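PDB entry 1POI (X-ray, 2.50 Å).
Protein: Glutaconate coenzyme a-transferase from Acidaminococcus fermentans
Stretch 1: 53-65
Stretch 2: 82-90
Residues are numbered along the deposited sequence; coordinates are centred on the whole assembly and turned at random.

Stretch 1 53-65: AGGDWDMLIGNGR
Stretch 2 82-90: VSRRFRKWF

Two helices of one chain, 55-62 and 84-90, pack with their N-to-C directions 43° apart and their axes 8.1 Å apart at closest approach, burying 432 Å² summed over both sides. Asp58, Ile61, Gly62, Ser83, Arg85 and Phe86 are buried, whereas Trp89 and Gly64 stay partly exposed. The CA atoms of Asp58 and Phe86 lie 5.5 Å apart, those of Gly62 and Arg85 4.9 Å. Gly54 (phi/psi -127/-137) is the N-cap of the first helix and Ser83 (-42/134) that of the second.

The polar anchor is Asp58. Its CA-CB bond points sideways, but chi1 t (-158°) with chi2 54° brings the carboxylate to the start of the second helix, where backbone NH groups have no partner in a preceding turn. Phe86 N donates to Asp58 OD1 at 2.8 Å (N-H...O angle 145°), and Arg85 N makes a weak bond to Asp58 OD2 at 3.5 Å. Water 1 extends the arrangement, donating to Asp58 OD2 (3.0 Å) and accepting from Arg84 N (3.2 Å). The Ser83 side chain, rotamer m, makes no capping bond; its CA-CB bond points toward the first stretch, and Ser83 CB sits 3.1 Å from Asp58 OD1.

One turn on, Ile61 (m, t; -65°, 175°) is extended so that its end approaches the second helix although CA-CB points sideways. Ile61 CD1 meets the edge of the Phe86 ring at CD1, 3.9 Å away, while Ile61 CG2 lies 4.0 Å from Trp89 CB. Phe86, chi1 t (159°) and chi2 82°, leads its ring away from the first helix, leaving this edge as an apolar contact.

The CA-CB bond of Trp89 (chi1 m, -78°; chi2 50°) points toward the first stretch, and the indole covers the C-terminal end of its helix. Ile61 O lies over one face of the indole, 3.4 Å from Trp89 CZ3; Gly62 O approaches Trp89 CZ2 at 3.0 Å, and Gly64 CA approaches Trp89 CH2 at 3.2 Å. Gly62 CA also makes an off-centre CH-pi contact, 4.2 Å from the centroid of the five-membered ring.

Glycine permits this closeness. An ideal CB on Gly62 would fall 2.3 Å from Arg85 CG, and one on Gly64 2.9 Å from Trp89 CH2, both clashes; Gly64 also has positive phi (49/34). Arg85 CG instead rests 3.5 Å from Gly62 CA. The Arg85 side chain starts toward the first helix, then turns away through off-rotamer chi1 -91° and chi2 11°, chi3 m (-83°) and chi4 146°, its guanidinium bonded elsewhere in the structure.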

ATOM      1  N   ALA A  53      12.592  20.870  22.633  1.00 17.17           N
ATOM      2  CA  ALA A  53      13.783  21.324  21.934  1.00 18.17           C
ATOM      3  C   ALA A  53      15.035  20.468  22.055  1.00 17.76           C
ATOM      4  O   ALA A  53      15.325  19.887  23.102  1.00 16.72           O
ATOM      5  CB  ALA A  53      14.088  22.756  22.345  1.00 20.49           C
ATOM      6  N   GLY A  54      15.821  20.472  20.989  1.00 15.27           N
ATOM      7  CA  GLY A  54      17.043  19.701  20.989  1.00 19.92           C
ATOM      8  C   GLY A  54      18.280  20.493  20.619  1.00 19.60           C
ATOM      9  O   GLY A  54      18.440  21.644  21.005  1.00 20.60           O
ATOM     10  N   GLY A  55      19.128  19.899  19.797  1.00 20.61           N
ATOM     11  CA  GLY A  55      20.357  20.573  19.421  1.00 22.53           C
ATOM     12  C   GLY A  55      20.106  21.799  18.592  1.00 22.11           C
ATOM     13  O   GLY A  55      20.949  22.689  18.520  1.00 24.37           O
ATOM     14  N   ASP A  56      18.944  21.831  17.949  1.00 24.70           N
ATOM     15  CA  ASP A  56      18.539  22.949  17.103  1.00 22.66           C
ATOM     16  C   ASP A  56      18.531  24.284  17.893  1.00 21.96           C
ATOM     17  O   ASP A  56      19.327  25.178  17.608  1.00 23.11           O
ATOM     18  CB  ASP A  56      17.201  22.635  16.370  1.00 20.77           C
ATOM     19  CG  ASP A  56      16.031  22.206  17.325  1.00 24.82           C
ATOM     20  OD1 ASP A  56      16.238  21.698  18.455  1.00 20.48           O
ATOM     21  OD2 ASP A  56      14.856  22.378  16.921  1.00 25.58           O
ATOM     22  N   TRP A  57      17.732  24.390  18.947  1.00 19.48           N
ATOM     23  CA  TRP A  57      17.719  25.619  19.710  1.00 18.94           C
ATOM     24  C   TRP A  57      19.024  25.824  20.452  1.00 21.37           C
ATOM     25  O   TRP A  57      19.364  26.950  20.812  1.00 24.42           O
ATOM     26  CB  TRP A  57      16.534  25.673  20.668  1.00 20.91           C
ATOM     27  CG  TRP A  57      15.277  26.065  19.959  1.00 23.85           C
ATOM     28  CD1 TRP A  57      14.331  25.224  19.439  1.00 22.85           C
ATOM     29  CD2 TRP A  57      14.876  27.394  19.593  1.00 24.91           C
ATOM     30  NE1 TRP A  57      13.378  25.943  18.762  1.00 26.14           N
ATOM     31  CE2 TRP A  57      13.683  27.279  18.840  1.00 26.42           C
ATOM     32  CE3 TRP A  57      15.414  28.672  19.827  1.00 22.13           C
ATOM     33  CZ2 TRP A  57      13.011  28.399  18.310  1.00 23.85           C
ATOM     34  CZ3 TRP A  57      14.752  29.777  19.304  1.00 23.09           C
ATOM     35  CH2 TRP A  57      13.559  29.633  18.554  1.00 21.13           C
ATOM     36  N   ASP A  58      19.775  24.753  20.671  1.00 21.71           N
ATOM     37  CA  ASP A  58      21.050  24.895  21.361  1.00 19.43           C
ATOM     38  C   ASP A  58      22.007  25.626  20.461  1.00 18.87           C
ATOM     39  O   ASP A  58      22.699  26.544  20.885  1.00 20.06           O
ATOM     40  CB  ASP A  58      21.662  23.559  21.706  1.00 20.13           C
ATOM     41  CG  ASP A  58      22.644  23.663  22.840  1.00 24.32           C
ATOM     42  OD1 ASP A  58      22.240  24.199  23.888  1.00 26.16           O
ATOM     43  OD2 ASP A  58      23.807  23.208  22.700  1.00 24.94           O
ATOM     44  N   MET A  59      22.046  25.232  19.203  1.00 19.18           N
ATOM     45  CA  MET A  59      22.946  25.880  18.286  1.00 19.94           C
ATOM     46  C   MET A  59      22.642  27.372  18.146  1.00 22.79           C
ATOM     47  O   MET A  59      23.558  28.192  18.232  1.00 25.14           O
ATOM     48  CB  MET A  59      22.962  25.138  16.963  1.00 20.78           C
ATOM     49  CG  MET A  59      23.543  23.733  17.112  1.00 20.49           C
ATOM     50  SD  MET A  59      23.665  22.934  15.523  1.00 28.81           S
ATOM     51  CE  MET A  59      25.115  23.645  14.895  1.00 25.60           C
ATOM     52  N   LEU A  60      21.363  27.731  18.038  1.00 22.61           N
ATOM     53  CA  LEU A  60      20.955  29.133  17.924  1.00 21.23           C
ATOM     54  C   LEU A  60      21.362  29.910  19.183  1.00 20.92           C
ATOM     55  O   LEU A  60      21.979  30.970  19.089  1.00 21.52           O
ATOM     56  CB  LEU A  60      19.440  29.245  17.715  1.00 21.19           C
ATOM     57  CG  LEU A  60      18.867  28.668  16.415  1.00 22.10           C
ATOM     58  CD1 LEU A  60      17.337  28.730  16.418  1.00 14.61           C
ATOM     59  CD2 LEU A  60      19.461  29.394  15.209  1.00 17.31           C
ATOM     60  N   ILE A  61      21.038  29.374  20.356  1.00 18.77           N
ATOM     61  CA  ILE A  61      21.380  30.022  21.620  1.00 18.31           C
ATOM     62  C   ILE A  61      22.891  30.245  21.748  1.00 20.26           C
ATOM     63  O   ILE A  61      23.341  31.382  21.906  1.00 23.36           O
ATOM     64  CB  ILE A  61      20.897  29.193  22.811  1.00 16.99           C
ATOM     65  CG1 ILE A  61      19.377  29.118  22.819  1.00 16.20           C
ATOM     66  CG2 ILE A  61      21.403  29.782  24.104  1.00 17.71           C
ATOM     67  CD1 ILE A  61      18.843  28.214  23.886  1.00 19.95           C
ATOM     68  N   GLY A  62      23.661  29.160  21.669  1.00 20.25           N
ATOM     69  CA  GLY A  62      25.106  29.233  21.766  1.00 18.65           C
ATOM     70  C   GLY A  62      25.717  30.207  20.782  1.00 19.27           C
ATOM     71  O   GLY A  62      26.741  30.812  21.080  1.00 20.05           O
ATOM     72  N   ASN A  63      25.143  30.310  19.588  1.00 18.63           N
ATOM     73  CA  ASN A  63      25.622  31.272  18.600  1.00 18.55           C
ATOM     74  C   ASN A  63      24.979  32.656  18.870  1.00 18.99           C
ATOM     75  O   ASN A  63      24.887  33.512  17.977  1.00 19.07           O
ATOM     76  CB  ASN A  63      25.271  30.817  17.185  1.00 19.16           C
ATOM     77  CG  ASN A  63      26.248  29.786  16.638  1.00 26.40           C
ATOM     78  OD1 ASN A  63      27.222  30.131  15.945  1.00 27.91           O
ATOM     79  ND2 ASN A  63      25.972  28.508  16.903  1.00 24.56           N
ATOM     80  N   GLY A  64      24.509  32.861  20.096  1.00 18.54           N
ATOM     81  CA  GLY A  64      23.885  34.121  20.473  1.00 20.77           C
ATOM     82  C   GLY A  64      22.809  34.719  19.574  1.00 18.76           C
ATOM     83  O   GLY A  64      22.694  35.953  19.508  1.00 18.15           O
ATOM     84  N   ARG A  65      21.999  33.873  18.928  1.00 15.64           N
ATOM     85  CA  ARG A  65      20.931  34.342  18.041  1.00 13.93           C
ATOM     86  C   ARG A  65      19.534  34.418  18.674  1.00 13.40           C
ATOM     87  O   ARG A  65      18.551  34.580  17.952  1.00 17.93           O
ATOM     88  CB  ARG A  65      20.815  33.465  16.790  1.00 11.55           C
ATOM     89  CG  ARG A  65      22.104  33.111  16.110  1.00 10.94           C
ATOM     90  CD  ARG A  65      22.775  34.253  15.409  1.00  2.00           C
ATOM     91  NE  ARG A  65      24.059  33.817  14.839  1.00  4.82           N
ATOM     92  CZ  ARG A  65      24.265  33.579  13.543  1.00  6.07           C
ATOM     93  NH1 ARG A  65      23.281  33.737  12.673  1.00  9.26           N
ATOM     94  NH2 ARG A  65      25.443  33.152  13.109  1.00  5.02           N
ATOM     95  N   VAL A  82      20.719  17.797  29.295  1.00 31.65           N
ATOM     96  CA  VAL A  82      20.328  19.204  29.381  1.00 27.22           C
ATOM     97  C   VAL A  82      21.304  19.898  28.463  1.00 23.25           C
ATOM     98  O   VAL A  82      22.488  19.911  28.751  1.00 24.31           O
ATOM     99  CB  VAL A  82      20.559  19.760  30.812  1.00 27.86           C
ATOM    100  CG1 VAL A  82      20.045  21.192  30.916  1.00 27.40           C
ATOM    101  CG2 VAL A  82      19.879  18.857  31.847  1.00 30.75           C
ATOM    102  N   SER A  83      20.827  20.402  27.330  1.00 23.40           N
ATOM    103  CA  SER A  83      21.690  21.084  26.370  1.00 21.71           C
ATOM    104  C   SER A  83      22.675  22.000  27.078  1.00 22.70           C
ATOM    105  O   SER A  83      22.321  22.766  27.979  1.00 21.55           O
ATOM    106  CB  SER A  83      20.872  21.860  25.353  1.00 18.06           C
ATOM    107  OG  SER A  83      20.098  20.979  24.562  1.00 18.04           O
ATOM    108  N   ARG A  84      23.920  21.914  26.641  1.00 23.77           N
ATOM    109  CA  ARG A  84      24.995  22.659  27.257  1.00 24.59           C
ATOM    110  C   ARG A  84      25.093  24.146  26.948  1.00 21.09           C
ATOM    111  O   ARG A  84      25.243  24.925  27.869  1.00 20.20           O
ATOM    112  CB  ARG A  84      26.310  21.911  27.016  1.00 28.43           C
ATOM    113  CG  ARG A  84      26.194  20.444  27.434  1.00 31.10           C
ATOM    114  CD  ARG A  84      27.313  19.597  26.879  1.00 32.70           C
ATOM    115  NE  ARG A  84      27.171  18.184  27.223  1.00 32.36           N
ATOM    116  CZ  ARG A  84      27.255  17.690  28.457  1.00 32.90           C
ATOM    117  NH1 ARG A  84      27.475  18.489  29.490  1.00 36.44           N
ATOM    118  NH2 ARG A  84      27.119  16.388  28.664  1.00 34.41           N
ATOM    119  N   ARG A  85      24.997  24.553  25.684  1.00 19.53           N
ATOM    120  CA  ARG A  85      25.066  25.979  25.366  1.00 19.49           C
ATOM    121  C   ARG A  85      23.895  26.648  26.080  1.00 21.72           C
ATOM    122  O   ARG A  85      24.042  27.703  26.696  1.00 24.31           O
ATOM    123  CB  ARG A  85      24.951  26.220  23.862  1.00 18.50           C
ATOM    124  CG  ARG A  85      26.268  26.259  23.073  1.00 19.38           C
ATOM    125  CD  ARG A  85      27.483  25.790  23.864  1.00 19.04           C
ATOM    126  NE  ARG A  85      28.064  26.819  24.714  1.00 18.47           N
ATOM    127  CZ  ARG A  85      28.627  26.578  25.897  1.00 21.65           C
ATOM    128  NH1 ARG A  85      28.692  25.348  26.386  1.00 20.38           N
ATOM    129  NH2 ARG A  85      29.150  27.574  26.594  1.00 24.43           N
ATOM    130  N   PHE A  86      22.754  25.969  26.039  1.00 21.49           N
ATOM    131  CA  PHE A  86      21.513  26.397  26.664  1.00 20.98           C
ATOM    132  C   PHE A  86      21.704  26.642  28.168  1.00 21.50           C
ATOM    133  O   PHE A  86      21.610  27.771  28.611  1.00 24.16           O
ATOM    134  CB  PHE A  86      20.415  25.331  26.370  1.00 20.74           C
ATOM    135  CG  PHE A  86      19.235  25.352  27.319  1.00 19.10           C
ATOM    136  CD1 PHE A  86      18.193  26.253  27.142  1.00 20.04           C
ATOM    137  CD2 PHE A  86      19.185  24.484  28.408  1.00 17.95           C
ATOM    138  CE1 PHE A  86      17.121  26.293  28.042  1.00 19.68           C
ATOM    139  CE2 PHE A  86      18.124  24.515  29.306  1.00 18.17           C
ATOM    140  CZ  PHE A  86      17.090  25.424  29.123  1.00 20.58           C
ATOM    141  N   ARG A  87      22.046  25.621  28.949  1.00 23.67           N
ATOM    142  CA  ARG A  87      22.202  25.822  30.387  1.00 24.01           C
ATOM    143  C   ARG A  87      23.362  26.723  30.772  1.00 23.62           C
ATOM    144  O   ARG A  87      23.392  27.260  31.876  1.00 23.97           O
ATOM    145  CB  ARG A  87      22.291  24.489  31.136  1.00 27.55           C
ATOM    146  CG  ARG A  87      23.537  23.663  30.858  1.00 32.03           C
ATOM    147  CD  ARG A  87      24.358  23.410  32.145  1.00 38.01           C
ATOM    148  NE  ARG A  87      23.655  22.628  33.169  1.00 44.10           N
ATOM    149  CZ  ARG A  87      23.454  21.305  33.116  1.00 47.67           C
ATOM    150  NH1 ARG A  87      23.895  20.590  32.075  1.00 45.59           N
ATOM    151  NH2 ARG A  87      22.844  20.683  34.129  1.00 47.29           N
ATOM    152  N   LYS A  88      24.313  26.906  29.862  1.00 23.22           N
ATOM    153  CA  LYS A  88      25.468  27.754  30.145  1.00 23.74           C
ATOM    154  C   LYS A  88      25.084  29.218  29.981  1.00 20.79           C
ATOM    155  O   LYS A  88      25.275  30.036  30.887  1.00 17.84           O
ATOM    156  CB  LYS A  88      26.652  27.400  29.232  1.00 23.88           C
ATOM    157  CG  LYS A  88      27.985  27.943  29.712  1.00 29.80           C
ATOM    158  CD  LYS A  88      28.196  27.699  31.210  1.00 34.71           C
ATOM    159  CE  LYS A  88      27.947  28.969  32.038  1.00 37.30           C
ATOM    160  NZ  LYS A  88      27.783  28.663  33.499  1.00 42.49           N
ATOM    161  N   TRP A  89      24.521  29.548  28.832  1.00 17.58           N
ATOM    162  CA  TRP A  89      24.107  30.910  28.612  1.00 17.92           C
ATOM    163  C   TRP A  89      23.063  31.350  29.618  1.00 17.05           C
ATOM    164  O   TRP A  89      23.107  32.477  30.097  1.00 20.20           O
ATOM    165  CB  TRP A  89      23.604  31.086  27.206  1.00 18.04           C
ATOM    166  CG  TRP A  89      24.698  31.185  26.247  1.00 16.32           C
ATOM    167  CD1 TRP A  89      25.763  30.349  26.131  1.00 18.41           C
ATOM    168  CD2 TRP A  89      24.838  32.170  25.227  1.00 18.31           C
ATOM    169  NE1 TRP A  89      26.563  30.748  25.086  1.00 21.90           N
ATOM    170  CE2 TRP A  89      26.015  31.868  24.515  1.00 20.41           C
ATOM    171  CE3 TRP A  89      24.076  33.283  24.840  1.00 18.37           C
ATOM    172  CZ2 TRP A  89      26.450  32.637  23.434  1.00 21.83           C
ATOM    173  CZ3 TRP A  89      24.506  34.044  23.765  1.00 17.91           C
ATOM    174  CH2 TRP A  89      25.679  33.721  23.075  1.00 18.81           C
ATOM    175  N   PHE A  90      22.127  30.480  29.966  1.00 15.61           N
ATOM    176  CA  PHE A  90      21.144  30.890  30.957  1.00 16.41           C
ATOM    177  C   PHE A  90      21.849  31.066  32.305  1.00 16.98           C
ATOM    178  O   PHE A  90      21.585  32.038  33.025  1.00 18.81           O
ATOM    179  CB  PHE A  90      19.982  29.901  31.087  1.00 12.38           C
ATOM    180  CG  PHE A  90      18.990  30.293  32.144  1.00  9.36           C
ATOM    181  CD1 PHE A  90      18.097  31.329  31.923  1.00  8.69           C
ATOM    182  CD2 PHE A  90      18.986  29.670  33.376  1.00 12.06           C
ATOM    183  CE1 PHE A  90      17.216  31.746  32.917  1.00 10.87           C
ATOM    184  CE2 PHE A  90      18.100  30.081  34.388  1.00 14.83           C
ATOM    185  CZ  PHE A  90      17.218  31.119  34.153  1.00 13.29           C
TER
HETATM  186  O   HOH W   1      24.200  20.456  23.850  1.00 24.16           O